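Local coordinates for protein walker-Type ATPase (Pyrococcus abyssi, PDB 2QEN) that is of unknown cellular function but binds ADP and magnesium through a P-loop and probably works as an ATPase, at residues R40-S45 and V200-K205; A137-F142 and G171-L176; A153-A158 and S188-R193. The protein carries 1 engineered substitution. All coordinates share one frame; numbering follows the deposited sequence.

Contact 1. Residues R40-S45 and V200-K205. With MG (magnesium ion), chain B; ADP (adenosine-5'-diphosphate), chain C.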
loop_
_atom_site.group_PDB
_atom_site.type_symbol
_atom_site.label_atom_id
_atom_site.label_comp_id
_atom_site.label_asym_id
_atom_site.label_seq_id
_atom_site.Cartn_x
_atom_site.Cartn_y
_atom_site.Cartn_z
ATOM N N ARG A 40 -1.868 -4.438 -3.372
ATOM C CA ARG A 40 -2.613 -4.312 -2.122
ATOM C C ARG A 40 -2.593 -5.643 -1.354
ATOM O O ARG A 40 -2.804 -6.699 -1.946
ATOM C CB ARG A 40 -4.058 -3.907 -2.419
ATOM C CG ARG A 40 -4.991 -3.980 -1.222
ATOM C CD ARG A 40 -5.162 -2.644 -0.532
ATOM N NE ARG A 40 -6.214 -1.867 -1.183
ATOM C CZ ARG A 40 -7.361 -1.505 -0.614
ATOM N NH1 ARG A 40 -7.630 -1.838 0.647
ATOM N NH2 ARG A 40 -8.241 -0.793 -1.312
ATOM N N ARG A 41 -2.319 -5.561 -0.047
ATOM C CA ARG A 41 -2.295 -6.695 0.905
ATOM C C ARG A 41 -1.003 -7.494 0.885
ATOM O O ARG A 41 -0.897 -8.513 1.565
ATOM C CB ARG A 41 -3.480 -7.651 0.725
ATOM C CG ARG A 41 -4.813 -7.080 1.122
ATOM C CD ARG A 41 -5.924 -7.741 0.338
ATOM N NE ARG A 41 -7.175 -7.011 0.528
ATOM C CZ ARG A 41 -7.857 -6.401 -0.438
ATOM N NH1 ARG A 41 -7.456 -6.451 -1.719
ATOM N NH2 ARG A 41 -8.969 -5.757 -0.117
ATOM N N VAL A 42 -0.036 -7.036 0.099
ATOM C CA VAL A 42 1.250 -7.714 -0.022
ATOM C C VAL A 42 2.118 -7.556 1.235
ATOM O O VAL A 42 3.038 -8.339 1.459
ATOM C CB VAL A 42 2.013 -7.236 -1.295
ATOM C CG1 VAL A 42 2.711 -5.852 -1.072
ATOM C CG2 VAL A 42 2.972 -8.302 -1.774
ATOM N N GLY A 43 1.835 -6.526 2.030
ATOM C CA GLY A 43 2.535 -6.296 3.292
ATOM C C GLY A 43 3.338 -5.004 3.440
ATOM O O GLY A 43 4.238 -4.951 4.279
ATOM N N LYS A 44 3.016 -3.972 2.648
ATOM C CA LYS A 44 3.733 -2.671 2.696
ATOM C C LYS A 44 3.555 -1.894 3.995
ATOM O O LYS A 44 4.543 -1.432 4.586
ATOM C CB LYS A 44 3.345 -1.749 1.514
ATOM C CG LYS A 44 3.489 -2.344 0.105
ATOM C CD LYS A 44 3.093 -1.328 -0.970
ATOM C CE LYS A 44 1.584 -1.057 -1.016
ATOM N NZ LYS A 44 0.731 -2.315 -1.221
ATOM N N SER A 45 2.308 -1.707 4.440
ATOM C CA SER A 45 2.082 -1.006 5.717
ATOM C C SER A 45 2.779 -1.696 6.886
ATOM O O SER A 45 3.408 -1.040 7.726
ATOM C CB SER A 45 0.598 -0.860 6.028
ATOM O OG SER A 45 0.023 0.121 5.189
ATOM N N VAL A 200 7.828 -4.648 -3.053
ATOM C CA VAL A 200 7.346 -5.718 -2.175
ATOM C C VAL A 200 6.420 -6.640 -2.968
ATOM O O VAL A 200 5.318 -6.252 -3.364
ATOM C CB VAL A 200 6.629 -5.179 -0.889
ATOM C CG1 VAL A 200 6.263 -6.326 0.037
ATOM C CG2 VAL A 200 7.492 -4.158 -0.148
ATOM N N LYS A 201 6.888 -7.870 -3.173
ATOM C CA LYS A 201 6.211 -8.874 -3.976
ATOM C C LYS A 201 5.604 -9.948 -3.079
ATOM O O LYS A 201 6.040 -10.097 -1.933
ATOM C CB LYS A 201 7.228 -9.535 -4.911
ATOM C CG LYS A 201 8.077 -8.574 -5.743
ATOM C CD LYS A 201 7.236 -7.836 -6.788
ATOM C CE LYS A 201 8.094 -7.348 -7.953
ATOM N NZ LYS A 201 7.324 -6.412 -8.827
ATOM N N PRO A 202 4.600 -10.701 -3.597
ATOM C CA PRO A 202 4.092 -11.900 -2.920
ATOM C C PRO A 202 5.205 -12.877 -2.576
ATOM O O PRO A 202 6.161 -13.000 -3.337
ATOM C CB PRO A 202 3.184 -12.546 -3.980
ATOM C CG PRO A 202 2.717 -11.428 -4.823
ATOM C CD PRO A 202 3.873 -10.440 -4.858
ATOM N N PHE A 203 5.080 -13.557 -1.439
ATOM C CA PHE A 203 5.976 -14.645 -1.070
ATOM C C PHE A 203 6.020 -15.682 -2.185
ATOM O O PHE A 203 5.002 -15.935 -2.842
ATOM C CB PHE A 203 5.476 -15.362 0.196
ATOM C CG PHE A 203 5.478 -14.515 1.452
ATOM C CD1 PHE A 203 6.444 -13.518 1.662
ATOM C CD2 PHE A 203 4.532 -14.758 2.458
ATOM C CE1 PHE A 203 6.446 -12.758 2.839
ATOM C CE2 PHE A 203 4.537 -14.004 3.643
ATOM C CZ PHE A 203 5.485 -12.999 3.827
ATOM N N ASP A 204 7.183 -16.304 -2.382
ATOM C CA ASP A 204 7.251 -17.469 -3.254
ATOM C C ASP A 204 6.550 -18.686 -2.614
ATOM O O ASP A 204 6.086 -18.616 -1.470
ATOM C CB ASP A 204 8.690 -17.754 -3.746
ATOM C CG ASP A 204 9.653 -18.230 -2.643
ATOM O OD1 ASP A 204 9.229 -18.696 -1.570
ATOM O OD2 ASP A 204 10.882 -18.174 -2.887
ATOM N N LYS A 205 6.438 -19.774 -3.369
ATOM C CA LYS A 205 5.816 -21.007 -2.898
ATOM C C LYS A 205 6.325 -21.459 -1.532
ATOM O O LYS A 205 5.542 -21.615 -0.594
ATOM C CB LYS A 205 6.057 -22.119 -3.918
ATOM C CG LYS A 205 4.819 -22.625 -4.638
ATOM C CD LYS A 205 4.281 -23.911 -4.009
ATOM C CE LYS A 205 5.280 -25.046 -4.053
ATOM N NZ LYS A 205 4.858 -26.174 -3.154
HETATM MG MG MG B . -1.213 -0.372 3.305
HETATM P PB ADP C . -0.523 -3.430 2.184
HETATM O O1B ADP C . 0.590 -3.877 1.267
HETATM O O2B ADP C . -0.132 -2.224 3.010
HETATM O O3B ADP C . -1.878 -3.276 1.544
HETATM P PA ADP C . -0.607 -4.753 4.827
HETATM O O1A ADP C . 0.760 -4.392 5.347
HETATM O O2A ADP C . -1.830 -4.135 5.430
HETATM O O3A ADP C . -0.680 -4.670 3.197
HETATM O "O5'" ADP C . -0.688 -6.362 4.976
HETATM C "C5'" ADP C . -1.914 -7.095 4.903
HETATM C "C4'" ADP C . -1.998 -8.006 6.134
HETATM O "O4'" ADP C . -1.181 -9.178 5.949
HETATM C "C3'" ADP C . -1.479 -7.395 7.435
HETATM O "O3'" ADP C . -2.504 -6.765 8.193
HETATM C "C2'" ADP C . -0.998 -8.581 8.209
HETATM O "O2'" ADP C . -2.175 -9.283 8.599
HETATM C "C1'" ADP C . -0.450 -9.480 7.142
HETATM N N9 ADP C . 0.993 -9.389 6.824
HETATM C C8 ADP C . 1.520 -8.673 5.814
HETATM N N7 ADP C . 2.858 -8.859 5.725
HETATM C C5 ADP C . 3.208 -9.716 6.702
HETATM C C6 ADP C . 4.460 -10.339 7.178
HETATM N N6 ADP C . 5.640 -10.078 6.573
HETATM N N1 ADP C . 4.383 -11.185 8.237
HETATM C C2 ADP C . 3.224 -11.443 8.852
HETATM N N3 ADP C . 2.041 -10.933 8.462
HETATM C C4 ADP C . 1.969 -10.073 7.418
HETATM O O HOH W 1 0.166 0.641 2.001
HETATM O O HOH W 2 -2.373 1.303 3.843
HETATM O O HOH W 3 -2.464 -1.454 4.630
HETATM O O HOH W 4 -2.824 -0.716 1.813
#
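Val42 and Pro202 mark the closest backbone approach, 5.8 Å between their CA atoms, where 40-45, the later part of the Walker A P-loop, passes the coil that follows strand 196-199. No hydrogen bond joins the two segments; Arg17 instead donates from NH2 to Val42 O and from NH1 to Lys201 O, tying both backbones from outside. Val42 makes the apolar contact with both methyls, each on a different residue. CG1, lying between the backbone N and the carbonyl carbon (chi1 79°), meets Val200 CG1 at 3.8 Å, while CG2, anti to the N, presses on the peptide link ahead of Pro202, 3.4 Å from Pro202 N. An alanine here would probably leave Val200 CG1 and the Pro202 ring without their methyl partners and open a gap between the P-loop and 200-202. The same loop wraps the beta-phosphate: Arg41 N donates to ADP O3B, and O1B accepts from Gly43 N, Lys44 N and Lys44 NZ. Lys44 NZ, brought round by bends at chi3 and chi4, also reaches Ser172 OG and Gly38 O. Ser45 N donates to ADP O2B at 2.9 Å, and Ser45 OG binds the magnesium ion at 2.3 Å.

Contact 2. Residues A137-F142 and G171-L176; sequences AQYLRF and GSEVGL
Gln138 NE2 donates to Glu173 OE1 across the contact, 3.1 Å apart with an N-H...O angle of 155°. Glu173 OE1 lies close to the amide plane and receives the bond on its anti lone pair, the one turned away from its other oxygen. The stronger partner of Gln138 NE2 is Glu136 OE1, outside the two segments, so this amide nitrogen serves two carboxylates. The bond is reached because CG sits between the backbone N and the carbonyl carbon (chi1 72°) and the chain then bends at chi2. Gln138 OE1 rests 3.4 Å from Gly171 CA, where a CB would be tightly squeezed. Both segments leave the C-terminal ends of adjacent parallel strands, 130-135 and 165-171, in a P-loop ATPase core; Asp135 and Glu136 fit the Walker B acids, and Ser172 occupies a place consistent with a sensor 1 residue, its OG bonded to Glu136 OE2. Glu173 OE1 also accepts from a water at 2.6 Å, and that water accepts from Arg141 NH1, bridging charges whose nearest atoms, Arg141 NH1 and Glu173 OE1, stay 4.6 Å apart. Arg141 NH1 donates as well to Gln138 O at 2.9 Å, from above the carbonyl plane. The guanidinium is sandwiched: Phe142 CE2 lies over the centre of one face, and Leu176 CG approaches the opposite face toward its rim.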
loop_
_atom_site.group_PDB
_atom_site.type_symbol
_atom_site.label_atom_id
_atom_site.label_comp_id
_atom_site.label_asym_id
_atom_site.label_seq_id
_atom_site.Cartn_x
_atom_site.Cartn_y
_atom_site.Cartn_z
ATOM N N ALA A 137 0.232 7.253 -0.859
ATOM C CA ALA A 137 0.445 8.660 -1.167
ATOM C C ALA A 137 -0.220 9.126 -2.475
ATOM O O ALA A 137 -0.330 10.329 -2.731
ATOM C CB ALA A 137 1.948 8.959 -1.176
ATOM N N GLN A 138 -0.689 8.183 -3.291
ATOM C CA GLN A 138 -1.411 8.549 -4.514
ATOM C C GLN A 138 -2.721 9.287 -4.201
ATOM O O GLN A 138 -3.253 10.004 -5.060
ATOM C CB GLN A 138 -1.650 7.332 -5.434
ATOM C CG GLN A 138 -2.681 6.329 -4.936
ATOM C CD GLN A 138 -2.093 5.257 -4.028
ATOM O OE1 GLN A 138 -0.940 5.337 -3.609
ATOM N NE2 GLN A 138 -2.892 4.245 -3.725
ATOM N N TYR A 139 -3.236 9.121 -2.978
ATOM C CA TYR A 139 -4.435 9.845 -2.562
ATOM C C TYR A 139 -4.185 11.324 -2.284
ATOM O O TYR A 139 -5.125 12.083 -2.074
ATOM C CB TYR A 139 -5.103 9.185 -1.355
ATOM C CG TYR A 139 -5.795 7.879 -1.686
ATOM C CD1 TYR A 139 -7.092 7.863 -2.172
ATOM C CD2 TYR A 139 -5.142 6.664 -1.505
ATOM C CE1 TYR A 139 -7.740 6.654 -2.482
ATOM C CE2 TYR A 139 -5.773 5.450 -1.805
ATOM C CZ TYR A 139 -7.073 5.457 -2.286
ATOM O OH TYR A 139 -7.693 4.271 -2.600
ATOM N N LEU A 140 -2.926 11.731 -2.296
ATOM C CA LEU A 140 -2.580 13.137 -2.095
ATOM C C LEU A 140 -2.923 13.976 -3.324
ATOM O O LEU A 140 -2.896 15.204 -3.258
ATOM C CB LEU A 140 -1.106 13.300 -1.693
ATOM C CG LEU A 140 -0.704 12.669 -0.343
ATOM C CD1 LEU A 140 0.828 12.780 -0.095
ATOM C CD2 LEU A 140 -1.506 13.247 0.857
ATOM N N ARG A 141 -3.273 13.312 -4.426
ATOM C CA ARG A 141 -3.793 13.995 -5.613
ATOM C C ARG A 141 -5.162 14.617 -5.327
ATOM O O ARG A 141 -5.619 15.490 -6.059
ATOM C CB ARG A 141 -3.827 13.062 -6.842
ATOM C CG ARG A 141 -4.925 12.001 -6.877
ATOM C CD ARG A 141 -4.727 11.085 -8.082
ATOM N NE ARG A 141 -5.844 10.165 -8.337
ATOM C CZ ARG A 141 -6.042 9.006 -7.701
ATOM N NH1 ARG A 141 -5.209 8.616 -6.734
ATOM N NH2 ARG A 141 -7.083 8.231 -8.021
ATOM N N PHE A 142 -5.783 14.182 -4.233
ATOM C CA PHE A 142 -7.061 14.737 -3.775
ATOM C C PHE A 142 -6.867 15.804 -2.675
ATOM O O PHE A 142 -7.814 16.194 -1.987
ATOM C CB PHE A 142 -7.987 13.621 -3.299
ATOM C CG PHE A 142 -8.352 12.637 -4.379
ATOM C CD1 PHE A 142 -9.247 12.991 -5.398
ATOM C CD2 PHE A 142 -7.817 11.357 -4.376
ATOM C CE1 PHE A 142 -9.596 12.080 -6.404
ATOM C CE2 PHE A 142 -8.167 10.428 -5.366
ATOM C CZ PHE A 142 -9.059 10.797 -6.392
ATOM N N GLY A 171 2.519 3.030 -2.208
ATOM C CA GLY A 171 1.359 2.940 -3.082
ATOM C C GLY A 171 1.079 1.509 -3.500
ATOM O O GLY A 171 1.986 0.778 -3.920
ATOM N N SER A 172 -0.178 1.107 -3.345
ATOM C CA SER A 172 -0.687 -0.125 -3.942
ATOM C C SER A 172 -1.067 0.111 -5.406
ATOM O O SER A 172 -0.961 -0.799 -6.229
ATOM C CB SER A 172 -1.897 -0.643 -3.163
ATOM O OG SER A 172 -1.555 -0.913 -1.805
ATOM N N GLU A 173 -1.516 1.328 -5.716
ATOM C CA GLU A 173 -1.838 1.727 -7.084
ATOM C C GLU A 173 -0.581 2.376 -7.647
ATOM O O GLU A 173 -0.481 3.598 -7.740
ATOM C CB GLU A 173 -3.040 2.684 -7.115
ATOM C CG GLU A 173 -4.304 2.141 -6.381
ATOM C CD GLU A 173 -5.453 3.148 -6.331
ATOM O OE1 GLU A 173 -5.316 4.185 -5.635
ATOM O OE2 GLU A 173 -6.503 2.902 -6.976
ATOM N N VAL A 174 0.389 1.527 -7.984
ATOM C CA VAL A 174 1.732 1.949 -8.375
ATOM C C VAL A 174 1.761 2.935 -9.554
ATOM O O VAL A 174 2.447 3.962 -9.506
ATOM C CB VAL A 174 2.647 0.727 -8.654
ATOM C CG1 VAL A 174 4.055 1.195 -9.079
ATOM C CG2 VAL A 174 2.746 -0.159 -7.417
ATOM N N GLY A 175 1.012 2.629 -10.601
ATOM C CA GLY A 175 0.951 3.491 -11.774
ATOM C C GLY A 175 0.387 4.856 -11.440
ATOM O O GLY A 175 0.784 5.849 -12.031
ATOM N N LEU A 176 -0.541 4.886 -10.483
ATOM C CA LEU A 176 -1.211 6.109 -10.061
ATOM C C LEU A 176 -0.295 6.959 -9.209
ATOM O O LEU A 176 -0.396 8.190 -9.224
ATOM C CB LEU A 176 -2.509 5.780 -9.308
ATOM C CG LEU A 176 -3.889 6.048 -9.948
ATOM C CD1 LEU A 176 -3.942 6.079 -11.495
ATOM C CD2 LEU A 176 -4.966 5.136 -9.395
HETATM O O HOH W 5 -6.238 6.571 -5.554
#

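Contact 3. Residues A153-A158 and S188-R193; sequences ALFAYA and SPLYGR
Pro189 and Leu190, in two overlapping beta turns (type I over Ser188-Tyr191, type II over Leu190-Arg193), lie against one side of helix 149-161, with Pro189 CA 5.1 Å from Ala153 CA and Leu190 CA 5.2 Å from Ala156 CA. The segments share no hydrogen bond, and so close an approach is consistent with alanine at both 153 and 156. The Pro189 ring lies against the backbone of Ala153, its CB 3.6 Å from Ala153 CA. One helical turn on, Ala156 CB points at the turns and meets Pro189 O at 3.4 Å. Leu190, with CG anti to its carbonyl carbon (chi1 -77°), sets CD2 against the helix backbone, 3.6 Å from Ala156 N; the same methyl touches Phe155 CB at 3.9 Å, while CD1 stands at the edge of the Phe155 ring. The helix is the connection of a beta-alpha-beta crossover between the parallel strands 130-135 and 165-171, and the turns belong to the link that leads from helix 174-181 to strand 196-199. Phe155 extends from the helix to the sheet, where its ring packs edge-to-face with Phe134. Arg193 runs back from the second turn with its chain extended from CG to NE and lays its guanidinium over Ala156, whose CB sits 4.0 Å above the centre of the plane. Arg193 NH2 forms a salt bridge with Asp160 on the same helix. Ser188 OG accepts from Leu190 N at 3.2 Å, an ST turn at the start of the first beta turn, and Ser188 OG is also bonded to Leu181 O.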
loop_
_atom_site.group_PDB
_atom_site.type_symbol
_atom_site.label_atom_id
_atom_site.label_comp_id
_atom_site.label_asym_id
_atom_site.label_seq_id
_atom_site.Cartn_x
_atom_site.Cartn_y
_atom_site.Cartn_z
ATOM N N ALA A 153 5.568 20.243 -4.486
ATOM C CA ALA A 153 6.452 21.356 -4.178
ATOM C C ALA A 153 7.128 21.176 -2.813
ATOM O O ALA A 153 8.337 21.374 -2.685
ATOM C CB ALA A 153 5.696 22.691 -4.259
ATOM N N LEU A 154 6.353 20.790 -1.805
ATOM C CA LEU A 154 6.892 20.478 -0.487
ATOM C C LEU A 154 7.946 19.383 -0.559
ATOM O O LEU A 154 8.995 19.510 0.065
ATOM C CB LEU A 154 5.767 20.068 0.482
ATOM C CG LEU A 154 6.141 19.601 1.898
ATOM C CD1 LEU A 154 6.754 20.722 2.769
ATOM C CD2 LEU A 154 4.926 19.026 2.567
ATOM N N PHE A 155 7.659 18.312 -1.306
ATOM C CA PHE A 155 8.605 17.197 -1.491
ATOM C C PHE A 155 9.912 17.625 -2.201
ATOM O O PHE A 155 10.989 17.122 -1.878
ATOM C CB PHE A 155 7.970 16.026 -2.257
ATOM C CG PHE A 155 6.787 15.380 -1.568
ATOM C CD1 PHE A 155 6.645 15.406 -0.184
ATOM C CD2 PHE A 155 5.819 14.703 -2.326
ATOM C CE1 PHE A 155 5.545 14.798 0.432
ATOM C CE2 PHE A 155 4.728 14.078 -1.721
ATOM C CZ PHE A 155 4.585 14.119 -0.353
ATOM N N ALA A 156 9.801 18.521 -3.177
ATOM C CA ALA A 156 10.962 19.049 -3.899
ATOM C C ALA A 156 11.831 19.859 -2.952
ATOM O O ALA A 156 13.052 19.795 -3.008
ATOM C CB ALA A 156 10.514 19.916 -5.058
ATOM N N TYR A 157 11.184 20.614 -2.070
ATOM C CA TYR A 157 11.887 21.400 -1.057
ATOM C C TYR A 157 12.611 20.505 -0.048
ATOM O O TYR A 157 13.787 20.696 0.217
ATOM C CB TYR A 157 10.918 22.347 -0.354
ATOM C CG TYR A 157 11.536 23.064 0.818
ATOM C CD1 TYR A 157 12.498 24.061 0.628
ATOM C CD2 TYR A 157 11.156 22.753 2.107
ATOM C CE1 TYR A 157 13.061 24.705 1.699
ATOM C CE2 TYR A 157 11.703 23.406 3.179
ATOM C CZ TYR A 157 12.644 24.369 2.975
ATOM O OH TYR A 157 13.173 24.997 4.066
ATOM N N ALA A 158 11.917 19.513 0.494
ATOM C CA ALA A 158 12.577 18.512 1.336
ATOM C C ALA A 158 13.779 17.840 0.625
ATOM O O ALA A 158 14.853 17.687 1.207
ATOM C CB ALA A 158 11.572 17.477 1.817
ATOM N N SER A 188 6.007 19.517 -13.214
ATOM C CA SER A 188 6.112 18.928 -11.878
ATOM C C SER A 188 7.266 19.526 -11.078
ATOM O O SER A 188 8.408 19.553 -11.558
ATOM C CB SER A 188 6.301 17.411 -11.969
ATOM O OG SER A 188 6.576 16.836 -10.692
ATOM N N PRO A 189 6.975 20.007 -9.852
ATOM C CA PRO A 189 8.030 20.496 -8.965
ATOM C C PRO A 189 9.116 19.451 -8.693
ATOM O O PRO A 189 10.250 19.824 -8.405
ATOM C CB PRO A 189 7.269 20.843 -7.682
ATOM C CG PRO A 189 5.880 21.171 -8.169
ATOM C CD PRO A 189 5.639 20.155 -9.245
ATOM N N LEU A 190 8.777 18.165 -8.816
ATOM C CA LEU A 190 9.742 17.090 -8.612
ATOM C C LEU A 190 10.551 16.719 -9.854
ATOM O O LEU A 190 11.294 15.740 -9.835
ATOM C CB LEU A 190 9.038 15.844 -8.064
ATOM C CG LEU A 190 8.648 15.823 -6.586
ATOM C CD1 LEU A 190 7.955 14.509 -6.256
ATOM C CD2 LEU A 190 9.861 16.015 -5.704
ATOM N N TYR A 191 10.413 17.487 -10.931
ATOM C CA TYR A 191 11.059 17.143 -12.196
ATOM C C TYR A 191 12.565 16.928 -12.044
ATOM O O TYR A 191 13.248 17.725 -11.401
ATOM C CB TYR A 191 10.785 18.201 -13.272
ATOM C CG TYR A 191 11.571 17.972 -14.541
ATOM C CD1 TYR A 191 11.181 16.993 -15.460
ATOM C CD2 TYR A 191 12.712 18.725 -14.819
ATOM C CE1 TYR A 191 11.903 16.769 -16.614
ATOM C CE2 TYR A 191 13.443 18.520 -15.992
ATOM C CZ TYR A 191 13.036 17.540 -16.878
ATOM O OH TYR A 191 13.753 17.333 -18.035
ATOM N N GLY A 192 13.062 15.846 -12.644
ATOM C CA GLY A 192 14.490 15.513 -12.608
ATOM C C GLY A 192 14.996 14.923 -11.296
ATOM O O GLY A 192 16.163 14.549 -11.192
ATOM N N ARG A 193 14.128 14.841 -10.291
ATOM C CA ARG A 193 14.549 14.382 -8.972
ATOM C C ARG A 193 14.333 12.876 -8.865
ATOM O O ARG A 193 13.231 12.384 -9.124
ATOM C CB ARG A 193 13.828 15.161 -7.870
ATOM C CG ARG A 193 14.462 16.538 -7.610
ATOM C CD ARG A 193 13.519 17.460 -6.877
ATOM N NE ARG A 193 14.016 18.840 -6.812
ATOM C CZ ARG A 193 13.669 19.812 -7.654
ATOM N NH1 ARG A 193 12.836 19.579 -8.661
ATOM N NH2 ARG A 193 14.171 21.029 -7.494
#

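In the fold
Contact 1 holds the P-loop part of the nucleotide site, and contact 2 borders it, their centres 18 Å apart. The two meet directly: the joint is the 2.7 Å between Lys44 NZ and Ser172 OG, and Lys44 CE packs 3.5 Å from Gly171 O. Contact 3 sits further out, its centre 16 Å from that of contact 2 and 29 Å from that of contact 1, whose nearest atoms are about 15 Å away. Contacts 2 and 3 touch through Leu140 CD1 and Phe155 CZ, 4.0 Å apart. Along the chain their segments alternate, 137-142, 153-158, 171-176, 188-193, and all fall between the two segments of contact 1. The side chain of Phe155 remains about 11 Å from that of Asp135.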